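Local coordinates for oligopeptide ABC transporter, periplasmic oligopeptide-binding protein, putative (Thermotoga maritima MSB8, PDB 5IPW) that probably binds oligopeptides in the periplasm and hands them to an ABC transporter for uptake, as other family 5 solute-binding proteins do, at residues A[282-285]-A[286-289]; A[314-317]-A[318-322]; A[614-617]-A[618-621]. All coordinates share one frame; numbering follows the deposited sequence.

Interaction 1 (A[282-285]-A[286-289])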
ATOM      1  N   VAL A 282      21.083  -6.034  13.131  1.00 55.89           N
ATOM      2  CA  VAL A 282      21.273  -4.987  14.109  1.00 57.96           C
ATOM      3  C   VAL A 282      20.281  -5.169  15.251  1.00 62.54           C
ATOM      4  O   VAL A 282      19.190  -5.715  15.067  1.00 63.11           O
ATOM      5  CB  VAL A 282      21.125  -3.576  13.497  1.00 57.89           C
ATOM      6  CG1 VAL A 282      22.244  -3.308  12.503  1.00 55.56           C
ATOM      7  CG2 VAL A 282      19.759  -3.390  12.848  1.00 59.33           C
ATOM      8  N   LYS A 283      20.663  -4.680  16.426  1.00 65.69           N
ATOM      9  CA  LYS A 283      19.933  -4.963  17.651  1.00 65.48           C
ATOM     10  C   LYS A 283      18.735  -4.041  17.873  1.00 60.57           C
ATOM     11  O   LYS A 283      17.779  -4.437  18.534  1.00 60.73           O
ATOM     12  CB  LYS A 283      20.890  -4.880  18.840  1.00 72.45           C
ATOM     13  CG  LYS A 283      20.466  -5.718  20.035  1.00 79.18           C
ATOM     14  CD  LYS A 283      21.532  -5.735  21.121  1.00 84.97           C
ATOM     15  CE  LYS A 283      22.780  -6.495  20.689  1.00 87.90           C
ATOM     16  NZ  LYS A 283      23.698  -6.742  21.836  1.00 90.29           N
ATOM     17  N   ASN A 284      18.777  -2.827  17.323  1.00 58.45           N
ATOM     18  CA  ASN A 284      17.768  -1.800  17.638  1.00 58.49           C
ATOM     19  C   ASN A 284      17.778  -0.625  16.666  1.00 56.05           C
ATOM     20  O   ASN A 284      18.719  -0.461  15.892  1.00 51.50           O
ATOM     21  CB  ASN A 284      17.997  -1.263  19.062  1.00 59.13           C
ATOM     22  CG  ASN A 284      19.404  -0.698  19.255  1.00 60.37           C
ATOM     23  OD1 ASN A 284      19.751   0.338  18.688  1.00 61.56           O
ATOM     24  ND2 ASN A 284      20.221  -1.384  20.047  1.00 59.73           N
ATOM     25  N   ASP A 285      16.743   0.207  16.749  1.00 57.67           N
ATOM     26  CA  ASP A 285      16.645   1.437  15.954  1.00 61.78           C
ATOM     27  C   ASP A 285      17.875   2.329  16.033  1.00 64.74           C
ATOM     28  O   ASP A 285      18.221   2.991  15.050  1.00 70.39           O
ATOM     29  CB  ASP A 285      15.442   2.273  16.396  1.00 64.03           C
ATOM     30  CG  ASP A 285      14.122   1.704  15.920  1.00 67.51           C
ATOM     31  OD1 ASP A 285      14.119   0.857  14.994  1.00 67.62           O
ATOM     32  OD2 ASP A 285      13.082   2.121  16.474  1.00 67.98           O
ATOM     33  N   GLU A 286      18.519   2.358  17.200  1.00 61.38           N
ATOM     34  CA  GLU A 286      19.618   3.286  17.451  1.00 59.31           C
ATOM     35  C   GLU A 286      20.889   2.900  16.705  1.00 54.59           C
ATOM     36  O   GLU A 286      21.616   3.767  16.242  1.00 56.89           O
ATOM     37  CB  GLU A 286      19.888   3.434  18.960  1.00 62.47           C
ATOM     38  CG  GLU A 286      18.816   4.226  19.710  1.00 62.64           C
ATOM     39  CD  GLU A 286      17.530   3.452  19.945  1.00 66.17           C
ATOM     40  OE1 GLU A 286      17.586   2.212  20.110  1.00 68.62           O
ATOM     41  OE2 GLU A 286      16.455   4.091  19.972  1.00 70.34           O
ATOM     42  N   VAL A 287      21.156   1.610  16.571  1.00 53.35           N
ATOM     43  CA  VAL A 287      22.250   1.159  15.700  1.00 55.20           C
ATOM     44  C   VAL A 287      21.948   1.527  14.230  1.00 55.36           C
ATOM     45  O   VAL A 287      22.854   1.840  13.458  1.00 53.85           O
ATOM     46  CB  VAL A 287      22.491  -0.361  15.816  1.00 55.38           C
ATOM     47  CG1 VAL A 287      23.647  -0.802  14.922  1.00 55.02           C
ATOM     48  CG2 VAL A 287      22.784  -0.748  17.258  1.00 55.85           C
ATOM     49  N   ILE A 288      20.672   1.499  13.855  1.00 54.72           N
ATOM     50  CA  ILE A 288      20.260   1.851  12.496  1.00 56.19           C
ATOM     51  C   ILE A 288      20.568   3.318  12.199  1.00 54.94           C
ATOM     52  O   ILE A 288      21.100   3.658  11.139  1.00 51.97           O
ATOM     53  CB  ILE A 288      18.754   1.569  12.267  1.00 57.04           C
ATOM     54  CG1 ILE A 288      18.491   0.058  12.299  1.00 57.23           C
ATOM     55  CG2 ILE A 288      18.283   2.146  10.937  1.00 57.27           C
ATOM     56  CD1 ILE A 288      17.026  -0.322  12.391  1.00 57.96           C
ATOM     57  N   LEU A 289      20.236   4.183  13.147  1.00 53.86           N
ATOM     58  CA  LEU A 289      20.390   5.609  12.940  1.00 52.86           C
ATOM     59  C   LEU A 289      21.862   6.013  12.882  1.00 52.92           C
ATOM     60  O   LEU A 289      22.245   6.852  12.076  1.00 51.24           O
ATOM     61  CB  LEU A 289      19.652   6.374  14.031  1.00 52.39           C
ATOM     62  CG  LEU A 289      19.425   7.870  13.818  1.00 53.66           C
ATOM     63  CD1 LEU A 289      19.145   8.239  12.367  1.00 54.95           C
ATOM     64  CD2 LEU A 289      18.278   8.329  14.707  1.00 53.33           C
TER

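Interaction 2 (A[314-317]-A[318-322])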
ATOM      1  N   PHE A 314      14.873  13.250  11.959  1.00 78.74           N
ATOM      2  CA  PHE A 314      14.918  13.917  10.666  1.00 72.86           C
ATOM      3  C   PHE A 314      16.007  14.994  10.601  1.00 67.42           C
ATOM      4  O   PHE A 314      16.799  15.030   9.659  1.00 60.97           O
ATOM      5  CB  PHE A 314      13.562  14.533  10.342  1.00 75.39           C
ATOM      6  CG  PHE A 314      13.529  15.207   9.012  1.00 78.37           C
ATOM      7  CD1 PHE A 314      13.599  14.457   7.847  1.00 79.06           C
ATOM      8  CD2 PHE A 314      13.463  16.589   8.919  1.00 81.67           C
ATOM      9  CE1 PHE A 314      13.592  15.072   6.610  1.00 80.79           C
ATOM     10  CE2 PHE A 314      13.452  17.213   7.683  1.00 82.83           C
ATOM     11  CZ  PHE A 314      13.517  16.453   6.527  1.00 83.73           C
ATOM     12  N   THR A 315      16.038  15.868  11.604  1.00 64.49           N
ATOM     13  CA  THR A 315      17.085  16.888  11.716  1.00 61.08           C
ATOM     14  C   THR A 315      18.466  16.251  11.637  1.00 56.43           C
ATOM     15  O   THR A 315      19.325  16.680  10.866  1.00 53.70           O
ATOM     16  CB  THR A 315      16.978  17.659  13.051  1.00 62.72           C
ATOM     17  OG1 THR A 315      15.789  18.455  13.052  1.00 62.78           O
ATOM     18  CG2 THR A 315      18.192  18.576  13.271  1.00 63.11           C
ATOM     19  N   LEU A 316      18.664  15.217  12.438  1.00 52.14           N
ATOM     20  CA  LEU A 316      19.946  14.543  12.513  1.00 52.91           C
ATOM     21  C   LEU A 316      20.371  13.942  11.169  1.00 51.71           C
ATOM     22  O   LEU A 316      21.543  14.015  10.795  1.00 51.32           O
ATOM     23  CB  LEU A 316      19.893  13.463  13.594  1.00 55.63           C
ATOM     24  CG  LEU A 316      21.207  13.162  14.305  1.00 59.36           C
ATOM     25  CD1 LEU A 316      21.676  14.381  15.082  1.00 61.17           C
ATOM     26  CD2 LEU A 316      21.028  11.984  15.250  1.00 60.82           C
ATOM     27  N   LEU A 317      19.419  13.352  10.449  1.00 51.55           N
ATOM     28  CA  LEU A 317      19.681  12.803   9.108  1.00 49.93           C
ATOM     29  C   LEU A 317      20.093  13.904   8.149  1.00 48.30           C
ATOM     30  O   LEU A 317      21.057  13.769   7.400  1.00 45.47           O
ATOM     31  CB  LEU A 317      18.435  12.102   8.555  1.00 50.24           C
ATOM     32  CG  LEU A 317      18.063  10.764   9.197  1.00 49.41           C
ATOM     33  CD1 LEU A 317      16.592  10.456   8.982  1.00 50.34           C
ATOM     34  CD2 LEU A 317      18.934   9.640   8.659  1.00 49.06           C
ATOM     35  N   MET A 318      19.350  15.000   8.182  1.00 49.82           N
ATOM     36  CA  MET A 318      19.668  16.155   7.354  1.00 52.00           C
ATOM     37  C   MET A 318      21.035  16.717   7.718  1.00 51.02           C
ATOM     38  O   MET A 318      21.914  16.803   6.861  1.00 48.86           O
ATOM     39  CB  MET A 318      18.584  17.227   7.486  1.00 53.44           C
ATOM     40  CG  MET A 318      17.217  16.775   6.986  1.00 55.60           C
ATOM     41  SD  MET A 318      16.895  16.940   5.213  1.00 59.10           S
ATOM     42  CE  MET A 318      18.518  16.937   4.436  1.00 55.72           C
ATOM     43  N   GLU A 319      21.226  17.051   8.996  1.00 53.79           N
ATOM     44  CA  GLU A 319      22.498  17.619   9.475  1.00 52.66           C
ATOM     45  C   GLU A 319      23.685  16.758   9.076  1.00 50.83           C
ATOM     46  O   GLU A 319      24.758  17.277   8.790  1.00 51.72           O
ATOM     47  CB  GLU A 319      22.496  17.793  10.995  1.00 56.44           C
ATOM     48  CG  GLU A 319      21.518  18.840  11.527  1.00 59.82           C
ATOM     49  CD  GLU A 319      21.916  20.274  11.217  1.00 63.11           C
ATOM     50  OE1 GLU A 319      23.046  20.511  10.715  1.00 63.21           O
ATOM     51  OE2 GLU A 319      21.083  21.169  11.487  1.00 62.91           O
ATOM     52  N   ASN A 320      23.496  15.444   9.034  1.00 48.31           N
ATOM     53  CA  ASN A 320      24.597  14.541   8.701  1.00 47.46           C
ATOM     54  C   ASN A 320      24.753  14.121   7.236  1.00 47.72           C
ATOM     55  O   ASN A 320      25.714  13.407   6.910  1.00 45.84           O
ATOM     56  CB  ASN A 320      24.518  13.300   9.581  1.00 48.00           C
ATOM     57  CG  ASN A 320      25.067  13.550  10.964  1.00 44.10           C
ATOM     58  OD1 ASN A 320      26.247  13.334  11.208  1.00 42.78           O
ATOM     59  ND2 ASN A 320      24.221  14.012  11.868  1.00 41.31           N
ATOM     60  N   SER A 321      23.846  14.558   6.357  1.00 49.17           N
ATOM     61  CA  SER A 321      23.917  14.179   4.936  1.00 48.58           C
ATOM     62  C   SER A 321      25.269  14.523   4.345  1.00 49.33           C
ATOM     63  O   SER A 321      25.908  13.685   3.707  1.00 51.04           O
ATOM     64  CB  SER A 321      22.790  14.826   4.117  1.00 49.05           C
ATOM     65  OG  SER A 321      22.614  16.195   4.409  1.00 48.76           O
ATOM     66  N   GLN A 322      25.722  15.741   4.609  1.00 50.72           N
ATOM     67  CA  GLN A 322      26.959  16.245   4.028  1.00 53.21           C
ATOM     68  C   GLN A 322      28.154  15.396   4.475  1.00 51.42           C
ATOM     69  O   GLN A 322      28.871  14.838   3.642  1.00 50.55           O
ATOM     70  CB  GLN A 322      27.141  17.723   4.393  1.00 58.22           C
ATOM     71  CG  GLN A 322      27.400  18.634   3.207  1.00 64.21           C
ATOM     72  CD  GLN A 322      28.768  18.420   2.588  1.00 70.60           C
ATOM     73  OE1 GLN A 322      29.750  18.176   3.294  1.00 73.72           O
ATOM     74  NE2 GLN A 322      28.845  18.522   1.262  1.00 73.92           N
TER

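Interaction 3 (A[614-617]-A[618-621])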
ATOM      1  N   THR A 614       4.610   6.337  -0.052  1.00 51.51           N
ATOM      2  CA  THR A 614       4.952   5.059   0.549  1.00 53.15           C
ATOM      3  C   THR A 614       3.750   4.466   1.257  1.00 54.65           C
ATOM      4  O   THR A 614       3.054   5.167   1.985  1.00 55.18           O
ATOM      5  CB  THR A 614       6.094   5.227   1.560  1.00 51.80           C
ATOM      6  OG1 THR A 614       5.634   5.986   2.682  1.00 52.77           O
ATOM      7  CG2 THR A 614       7.260   5.942   0.919  1.00 51.26           C
ATOM      8  N   ASP A 615       3.526   3.172   1.043  1.00 57.04           N
ATOM      9  CA  ASP A 615       2.372   2.453   1.585  1.00 58.92           C
ATOM     10  C   ASP A 615       2.633   0.952   1.408  1.00 57.27           C
ATOM     11  O   ASP A 615       3.379   0.559   0.513  1.00 57.23           O
ATOM     12  CB  ASP A 615       1.089   2.873   0.839  1.00 63.34           C
ATOM     13  CG  ASP A 615      -0.180   2.774   1.704  1.00 68.55           C
ATOM     14  OD1 ASP A 615      -0.087   2.401   2.897  1.00 71.40           O
ATOM     15  OD2 ASP A 615      -1.281   3.079   1.179  1.00 67.03           O
ATOM     16  N   ASP A 616       2.036   0.115   2.254  1.00 55.97           N
ATOM     17  CA  ASP A 616       2.231  -1.340   2.147  1.00 55.71           C
ATOM     18  C   ASP A 616       1.584  -1.897   0.871  1.00 52.41           C
ATOM     19  O   ASP A 616       2.112  -2.818   0.254  1.00 53.18           O
ATOM     20  CB  ASP A 616       1.701  -2.068   3.394  1.00 56.90           C
ATOM     21  CG  ASP A 616       1.787  -3.596   3.271  1.00 60.77           C
ATOM     22  OD1 ASP A 616       0.856  -4.211   2.698  1.00 62.36           O
ATOM     23  OD2 ASP A 616       2.776  -4.187   3.759  1.00 61.54           O
ATOM     24  N   VAL A 617       0.452  -1.329   0.481  1.00 49.12           N
ATOM     25  CA  VAL A 617      -0.232  -1.707  -0.756  1.00 49.44           C
ATOM     26  C   VAL A 617       0.634  -1.531  -2.006  1.00 49.02           C
ATOM     27  O   VAL A 617       0.505  -2.296  -2.960  1.00 50.32           O
ATOM     28  CB  VAL A 617      -1.569  -0.939  -0.918  1.00 50.91           C
ATOM     29  CG1 VAL A 617      -1.363   0.570  -0.823  1.00 51.99           C
ATOM     30  CG2 VAL A 617      -2.263  -1.302  -2.224  1.00 50.43           C
ATOM     31  N   LEU A 618       1.516  -0.536  -2.003  1.00 49.08           N
ATOM     32  CA  LEU A 618       2.428  -0.314  -3.128  1.00 48.46           C
ATOM     33  C   LEU A 618       3.747  -1.073  -2.967  1.00 45.63           C
ATOM     34  O   LEU A 618       4.659  -0.944  -3.790  1.00 45.09           O
ATOM     35  CB  LEU A 618       2.710   1.177  -3.295  1.00 50.77           C
ATOM     36  CG  LEU A 618       1.506   2.100  -3.482  1.00 52.56           C
ATOM     37  CD1 LEU A 618       1.971   3.548  -3.504  1.00 52.62           C
ATOM     38  CD2 LEU A 618       0.742   1.765  -4.754  1.00 54.41           C
ATOM     39  N   ARG A 619       3.844  -1.860  -1.901  1.00 44.81           N
ATOM     40  CA  ARG A 619       4.999  -2.728  -1.650  1.00 43.62           C
ATOM     41  C   ARG A 619       6.294  -1.934  -1.486  1.00 40.90           C
ATOM     42  O   ARG A 619       7.371  -2.447  -1.757  1.00 41.56           O
ATOM     43  CB  ARG A 619       5.149  -3.769  -2.777  1.00 43.23           C
ATOM     44  CG  ARG A 619       3.857  -4.461  -3.210  1.00 43.65           C
ATOM     45  CD  ARG A 619       3.111  -5.089  -2.045  1.00 43.13           C
ATOM     46  NE  ARG A 619       3.926  -6.099  -1.381  1.00 43.52           N
ATOM     47  CZ  ARG A 619       3.829  -6.449  -0.100  1.00 42.69           C
ATOM     48  NH1 ARG A 619       2.946  -5.870   0.705  1.00 43.57           N
ATOM     49  NH2 ARG A 619       4.632  -7.382   0.383  1.00 42.21           N
ATOM     50  N   THR A 620       6.185  -0.689  -1.030  1.00 38.82           N
ATOM     51  CA  THR A 620       7.343   0.188  -0.930  1.00 38.16           C
ATOM     52  C   THR A 620       8.470  -0.544  -0.201  1.00 37.11           C
ATOM     53  O   THR A 620       8.222  -1.183   0.808  1.00 37.11           O
ATOM     54  CB  THR A 620       6.973   1.506  -0.223  1.00 37.33           C
ATOM     55  OG1 THR A 620       5.988   2.198  -1.001  1.00 38.41           O
ATOM     56  CG2 THR A 620       8.174   2.412  -0.070  1.00 37.58           C
ATOM     57  N   PRO A 621       9.712  -0.468  -0.721  1.00 37.68           N
ATOM     58  CA  PRO A 621      10.197   0.338  -1.837  1.00 37.25           C
ATOM     59  C   PRO A 621      10.101  -0.287  -3.231  1.00 37.24           C
ATOM     60  O   PRO A 621      10.680   0.266  -4.158  1.00 39.29           O
ATOM     61  CB  PRO A 621      11.666   0.539  -1.474  1.00 38.05           C
ATOM     62  CG  PRO A 621      12.047  -0.770  -0.870  1.00 38.11           C
ATOM     63  CD  PRO A 621      10.815  -1.254  -0.131  1.00 38.49           C
TER

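Interaction 1 (A[282-285]-A[286-289])
Asn-284 turns its side-chain oxygen back over the first turn of helix 285-293, where OD1 meets the backbone N-H groups of Glu-286 and Val-287. Val-287 N donates to Asn-284 OD1 at 2.8 Å with an N-H...O angle of 150°, from a position tilted 30° from the amide's carbonyl plane. Glu-286 N lies at the same 2.8 Å from Asn-284 OD1, but the N-H points well off the oxygen and the bond is weak. Asn-284 is thus the N-cap, and the torsion that allows it is chi1 57°, which places CG between the backbone N and the carbonyl carbon. The side chain of Glu-286 stands at about a right angle to that of Asn-284, its chain bent at chi2, with carboxylate and amide planes turned moderately against each other. The side chain of Val-287 also crosses that of Asn-284 at about a right angle, with CG2 3.5 Å from Asn-284 OD1.

Before the cap, Val-282 sends its two methyls to different helix residues. Its CG1 meets Val-287 CG1 at 3.8 Å, the two side chains sliding past each other in opposite directions. Val-282 CG2 touches Ile-288 CG1 at 3.7 Å, these side chains crossing almost at right angles. Val-66 of strand 62-67 packs against both Val-282 and Ile-288, so the apolar side of the turn faces the neighbouring strand. Ile-288 N gives a weak bond to Asn-284 O, and Leu-289 N a sound one to Asp-285 O at 3.0 Å, while Asp-285 OD1 forms a salt bridge with Lys-68.

The acidic side chains of Asp-285 and Glu-286 sit at the helix N terminus, where the backbone dipole would be expected to stabilise negative charge, and the capping amide oxygen provides a sound acceptor for Val-287 N and a weak one for Glu-286 N.

Interaction 2 (A[314-317]-A[318-322])
Phe-314 and Met-318, one helical turn apart, lie side by side and point the same way, with Met-318 CG over one face of the ring. Met-318 CG stands 3.9 Å from the centroid of the Phe-314 ring, 17° off its normal, in a CH-pi contact. The sulfur lies farther toward the rim: Met-318 SD is 3.7 Å from Phe-314 CZ, an oblique Met-aromatic contact. The bend of the methionine at chi2 (-85°) carries SD along the ring. Leu-382 and Leu-596 also touch this ring, while Met-318 reaches Val-328 and Lys-330 of strand 326-333.

Thr-315 sits alongside Glu-319, its CG2 3.8 Å from Glu-319 CG; the backbone bond from Glu-319 N to Thr-315 O is 2.7 Å. This i to i+4 spacing is that of an alpha helix, here helix 311-324, and puts the paired side chains on the same side one turn apart.

Leu-316 lends its carbonyl to Asn-320 twice. Asn-320 N donates to Leu-316 O at 3.0 Å, and Asn-320 ND2 at 2.9 Å, the two reaching the oxygen from opposite faces of the carbonyl plane. That oxygen lies only 7° out of the amide plane of Asn-320, so the second bond holds the side chain back against its own helix.

Leu-317 points to another side of the helix and packs on Leu-289 of helix 285-293, while its O accepts a hydrogen bond from Tyr-326 OH.

Interaction 3 (A[614-617]-A[618-621])
Arg-619 folds back on Asp-616 and holds it through both backbone and side chain. Arg-619 NH1 forms a salt bridge with Asp-616 OD1 at 3.3 Å; the oxygen lies at the guanidinium edge, in its plane, while the carboxylate is turned 80° against it. The same NH1 donates to Asp-616 O at 3.2 Å. Arg-619 N reaches that oxygen at 2.9 Å from the opposite face of the carbonyl plane. Bends at chi2 and chi3 (-54° and -60°) curl the arginine round to make this possible.

The backbone bond closes a type I beta turn, Asp-616 to Arg-619, with Val-617 and Leu-618 at its corners. Behind the turn, Thr-620 N and Leu-618 N both give weak bonds to Asp-615 O, and Thr-620 OG1 weakly accepts from Asp-615 N at 3.3 Å. The methyls Thr-614 CG2 and Thr-620 CG2 meet at 3.8 Å.

Farther out, Glu-81 forms a salt bridge with Arg-619 NE, and Lys-78 of helix 73-80 another with Asp-616 OD2, whose partner OD1 also bonds Tyr-184 OH. Thr-614 OG1 donates to Ile-332 O of the adjacent strand, and Val-617 O accepts from Trp-87 NE1.

In the fold
From the N terminus, the chain leaves strand 276-281 and interaction 1 closes the turn into helix 285-293. Interaction 2 closes no loop but lies along helix 311-324, which leads into strand 326-333. Interaction 3 comes much later, closing the tight turn that starts at the end of strand 613-614, which pairs in parallel with strand 326-333. The three are in series: each joins adjoining segments, and none encloses or crosses another. Interactions 1 and 2 nevertheless touch, Leu-289 CD1 lying 4.0 Å from Leu-317 CD2 where the two helices pack. Interaction 3 stands apart, its centre about 24 Å from that of interaction 2, buried near the middle of the chain, where it joins this sheet to helix 73-80.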